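Local coordinates for protein RNA polymerase II subunit B1 CTD phosphatase RTR1 (Saccharomyces cerevisiae, PDB 5C2Y) that dephosphorylates phosphoserine in the C-terminal domain repeats of RNA polymerase II, acting as an atypical, zinc-containing phosphatase during transcription, at residues L42-L53 with E71-L82. Sequence-based numbering, arbitrary orientation.
Sequences LCDSECKDEKTL and ERNLNKRCGYPL. With ZN (zinc ion), chain C.
In the zinc-finger region of Rtr1, the loop that leaves helix 62-74 and supplies the zinc ligand Cys-78 packs against the linker between helices 28-42 and 50-56, with Arg-72 bridging the two. A Schellman motif with Lys-76 as its C-prime residue ends helix 62-74 and turns the chain toward the metal, which Cys-83, Cys-117 and His-121 also bind. Arg-72 bends at chi3 (108°) and lays its guanidinium edge along the linker: NE gives an almost straight bond to Leu-42 O (3.2 Å), and NH2 reaches Ser-45 O at 2.8 Å from above that carbonyl's plane. Pro-81 CA sits over one guanidinium face and Arg-77 CB lies over the other, while NH1 bonds Cys-83 O, so the same group ties the linker to the metal-binding loop. A leucine in place of Arg-72 would probably leave the Leu-42, Ser-45 and Cys-83 carbonyls without these donors and the linker less firmly tied to the zinc loop. Further along, Cys-47 N donates to Pro-81 O (2.8 Å). Leu-53, its CG anti to the backbone N (chi1 -176°), splits its methyls: CD1 packs on the Pro-81 ring, and CD2 lies 3.7 Å from Leu-82 CD1 and also touches Tyr-80, whose hydroxyl bonds Glu-164. Leu-82 CD2, in turn, rests 3.5 Å from Cys-47 CB.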
# COMPACT_ATOMS: atom_id res chain seq x y z
N LEU A 42 -4.70 7.86 2.10
CA LEU A 42 -3.29 7.51 2.14
C LEU A 42 -2.41 8.33 1.22
O LEU A 42 -1.20 8.09 1.18
CB LEU A 42 -3.13 6.03 1.81
CG LEU A 42 -3.54 5.05 2.90
CD1 LEU A 42 -2.95 3.69 2.62
CD2 LEU A 42 -3.06 5.53 4.22
N CYS A 43 -2.98 9.27 0.48
CA CYS A 43 -2.21 9.99 -0.53
C CYS A 43 -1.25 11.04 0.05
O CYS A 43 -0.19 11.29 -0.51
CB CYS A 43 -3.13 10.67 -1.55
SG CYS A 43 -4.03 12.16 -0.97
N ASP A 44 -1.61 11.65 1.17
CA ASP A 44 -0.75 12.67 1.75
C ASP A 44 -0.35 12.31 3.17
O ASP A 44 0.41 13.03 3.80
CB ASP A 44 -1.45 14.02 1.76
CG ASP A 44 -0.47 15.16 1.58
OD1 ASP A 44 0.36 15.09 0.65
OD2 ASP A 44 -0.52 16.13 2.36
N SER A 45 -0.87 11.20 3.66
CA SER A 45 -0.56 10.72 4.99
C SER A 45 -0.18 9.25 4.90
O SER A 45 -0.24 8.64 3.83
CB SER A 45 -1.73 10.94 5.94
OG SER A 45 -2.90 10.26 5.51
N GLU A 46 0.22 8.68 6.02
CA GLU A 46 0.81 7.36 6.00
C GLU A 46 0.01 6.38 6.86
O GLU A 46 -0.80 6.78 7.71
CB GLU A 46 2.26 7.45 6.46
CG GLU A 46 2.38 8.15 7.80
CD GLU A 46 3.80 8.16 8.36
OE1 GLU A 46 4.49 9.20 8.20
OE2 GLU A 46 4.22 7.15 8.98
N CYS A 47 0.24 5.09 6.63
CA CYS A 47 -0.30 4.06 7.50
C CYS A 47 0.29 4.15 8.88
O CYS A 47 1.50 4.34 9.05
CB CYS A 47 0.00 2.68 6.95
SG CYS A 47 -1.14 2.13 5.75
N LYS A 48 -0.56 3.95 9.88
CA LYS A 48 -0.12 3.92 11.27
C LYS A 48 0.88 2.76 11.47
O LYS A 48 1.88 2.92 12.15
CB LYS A 48 -1.34 3.81 12.20
CG LYS A 48 -1.04 3.75 13.68
CD LYS A 48 -0.50 5.06 14.20
CE LYS A 48 -0.15 4.97 15.68
NZ LYS A 48 0.95 5.89 16.09
N ASP A 49 0.63 1.63 10.83
CA ASP A 49 1.38 0.43 11.12
C ASP A 49 1.20 -0.70 10.09
O ASP A 49 0.39 -0.60 9.17
CB ASP A 49 0.98 -0.09 12.49
CG ASP A 49 -0.52 -0.30 12.60
OD1 ASP A 49 -1.21 -0.38 11.56
OD2 ASP A 49 -1.01 -0.40 13.75
N GLU A 50 1.91 -1.79 10.29
CA GLU A 50 1.92 -2.88 9.33
C GLU A 50 0.58 -3.59 9.22
O GLU A 50 0.25 -4.15 8.17
CB GLU A 50 2.99 -3.88 9.72
CG GLU A 50 4.34 -3.24 9.91
CD GLU A 50 5.42 -4.28 9.99
OE1 GLU A 50 5.06 -5.44 10.30
OE2 GLU A 50 6.61 -3.96 9.74
N LYS A 51 -0.18 -3.56 10.30
CA LYS A 51 -1.49 -4.19 10.39
C LYS A 51 -2.48 -3.49 9.47
O LYS A 51 -3.35 -4.11 8.85
CB LYS A 51 -1.96 -4.16 11.85
CG LYS A 51 -3.22 -4.92 12.19
CD LYS A 51 -3.38 -5.02 13.72
CE LYS A 51 -3.21 -3.66 14.42
NZ LYS A 51 -1.83 -3.42 14.96
N THR A 52 -2.34 -2.18 9.38
CA THR A 52 -3.22 -1.39 8.53
C THR A 52 -2.84 -1.61 7.06
O THR A 52 -3.71 -1.92 6.24
CB THR A 52 -3.15 0.10 8.91
OG1 THR A 52 -3.59 0.24 10.26
CG2 THR A 52 -4.04 0.93 8.02
N LEU A 53 -1.55 -1.49 6.75
CA LEU A 53 -1.08 -1.75 5.39
C LEU A 53 -1.49 -3.15 4.93
O LEU A 53 -1.92 -3.32 3.78
CB LEU A 53 0.44 -1.58 5.29
CG LEU A 53 1.07 -1.74 3.90
CD1 LEU A 53 0.50 -0.77 2.90
CD2 LEU A 53 2.55 -1.53 3.96
N GLU A 71 0.22 8.87 -6.85
CA GLU A 71 -0.38 10.03 -6.22
C GLU A 71 0.35 10.44 -4.94
O GLU A 71 0.33 11.62 -4.59
CB GLU A 71 -1.85 9.79 -5.93
CG GLU A 71 -2.54 11.01 -5.36
CD GLU A 71 -4.03 10.89 -5.43
OE1 GLU A 71 -4.49 9.90 -6.02
OE2 GLU A 71 -4.73 11.79 -4.91
N ARG A 72 0.98 9.50 -4.24
CA ARG A 72 1.87 9.86 -3.13
C ARG A 72 3.05 10.71 -3.62
O ARG A 72 3.33 11.78 -3.08
CB ARG A 72 2.44 8.62 -2.42
CG ARG A 72 1.46 7.70 -1.70
CD ARG A 72 2.20 6.87 -0.65
NE ARG A 72 1.85 7.34 0.68
CZ ARG A 72 2.71 7.47 1.69
NH1 ARG A 72 3.98 7.16 1.50
NH2 ARG A 72 2.29 7.92 2.86
N ASN A 73 3.73 10.20 -4.65
CA ASN A 73 4.85 10.89 -5.26
C ASN A 73 4.51 12.31 -5.69
O ASN A 73 5.31 13.24 -5.54
CB ASN A 73 5.35 10.10 -6.47
CG ASN A 73 6.18 8.89 -6.08
OD1 ASN A 73 6.42 8.00 -6.90
ND2 ASN A 73 6.62 8.84 -4.82
N LEU A 74 3.32 12.47 -6.24
CA LEU A 74 2.75 13.76 -6.63
C LEU A 74 2.63 14.70 -5.44
O LEU A 74 2.87 15.90 -5.55
CB LEU A 74 1.38 13.53 -7.24
CG LEU A 74 0.80 14.45 -8.30
CD1 LEU A 74 1.40 14.09 -9.64
CD2 LEU A 74 -0.70 14.26 -8.30
N ASN A 75 2.20 14.14 -4.32
CA ASN A 75 2.18 14.87 -3.07
C ASN A 75 3.53 14.82 -2.37
O ASN A 75 3.60 14.97 -1.15
CB ASN A 75 1.13 14.30 -2.13
CG ASN A 75 -0.28 14.54 -2.63
OD1 ASN A 75 -0.90 15.55 -2.29
ND2 ASN A 75 -0.80 13.59 -3.39
N LYS A 76 4.58 14.57 -3.15
CA LYS A 76 5.94 14.58 -2.63
C LYS A 76 6.16 13.61 -1.47
O LYS A 76 6.78 13.99 -0.48
CB LYS A 76 6.33 15.99 -2.18
CG LYS A 76 6.23 17.05 -3.26
CD LYS A 76 6.32 18.44 -2.63
CE LYS A 76 6.42 19.56 -3.67
NZ LYS A 76 6.36 20.93 -3.07
N ARG A 77 5.67 12.37 -1.58
CA ARG A 77 5.85 11.37 -0.53
C ARG A 77 6.41 10.07 -1.07
O ARG A 77 6.12 9.70 -2.20
CB ARG A 77 4.54 11.09 0.18
CG ARG A 77 3.80 12.33 0.57
CD ARG A 77 2.70 12.03 1.54
NE ARG A 77 3.27 11.56 2.80
CZ ARG A 77 3.40 12.32 3.89
NH1 ARG A 77 2.99 13.58 3.88
NH2 ARG A 77 3.94 11.80 4.99
N CYS A 78 7.24 9.40 -0.28
CA CYS A 78 7.72 8.05 -0.60
C CYS A 78 6.56 7.15 -1.04
O CYS A 78 5.47 7.22 -0.50
CB CYS A 78 8.44 7.45 0.61
SG CYS A 78 9.26 5.87 0.36
N GLY A 79 6.79 6.32 -2.03
CA GLY A 79 5.69 5.52 -2.57
C GLY A 79 5.07 4.57 -1.57
O GLY A 79 3.86 4.30 -1.63
N TYR A 80 5.89 4.06 -0.65
CA TYR A 80 5.45 3.05 0.32
C TYR A 80 4.55 3.69 1.36
O TYR A 80 4.94 4.67 1.98
CB TYR A 80 6.68 2.40 0.97
CG TYR A 80 6.45 1.11 1.74
CD1 TYR A 80 5.71 0.07 1.22
CD2 TYR A 80 7.05 0.92 2.98
CE1 TYR A 80 5.54 -1.12 1.90
CE2 TYR A 80 6.89 -0.25 3.68
CZ TYR A 80 6.14 -1.27 3.14
OH TYR A 80 5.99 -2.44 3.84
N PRO A 81 3.34 3.13 1.58
CA PRO A 81 2.40 3.87 2.44
C PRO A 81 2.79 4.00 3.93
O PRO A 81 2.14 4.78 4.62
CB PRO A 81 1.09 3.08 2.30
CG PRO A 81 1.19 2.43 0.97
CD PRO A 81 2.67 2.07 0.82
N LEU A 82 3.82 3.29 4.40
CA LEU A 82 4.20 3.41 5.81
C LEU A 82 5.19 4.54 6.01
O LEU A 82 5.47 4.92 7.14
CB LEU A 82 4.80 2.10 6.34
CG LEU A 82 3.91 0.86 6.57
CD1 LEU A 82 4.72 -0.40 6.76
CD2 LEU A 82 3.01 1.04 7.75
ZN ZN C . 10.34 5.77 2.46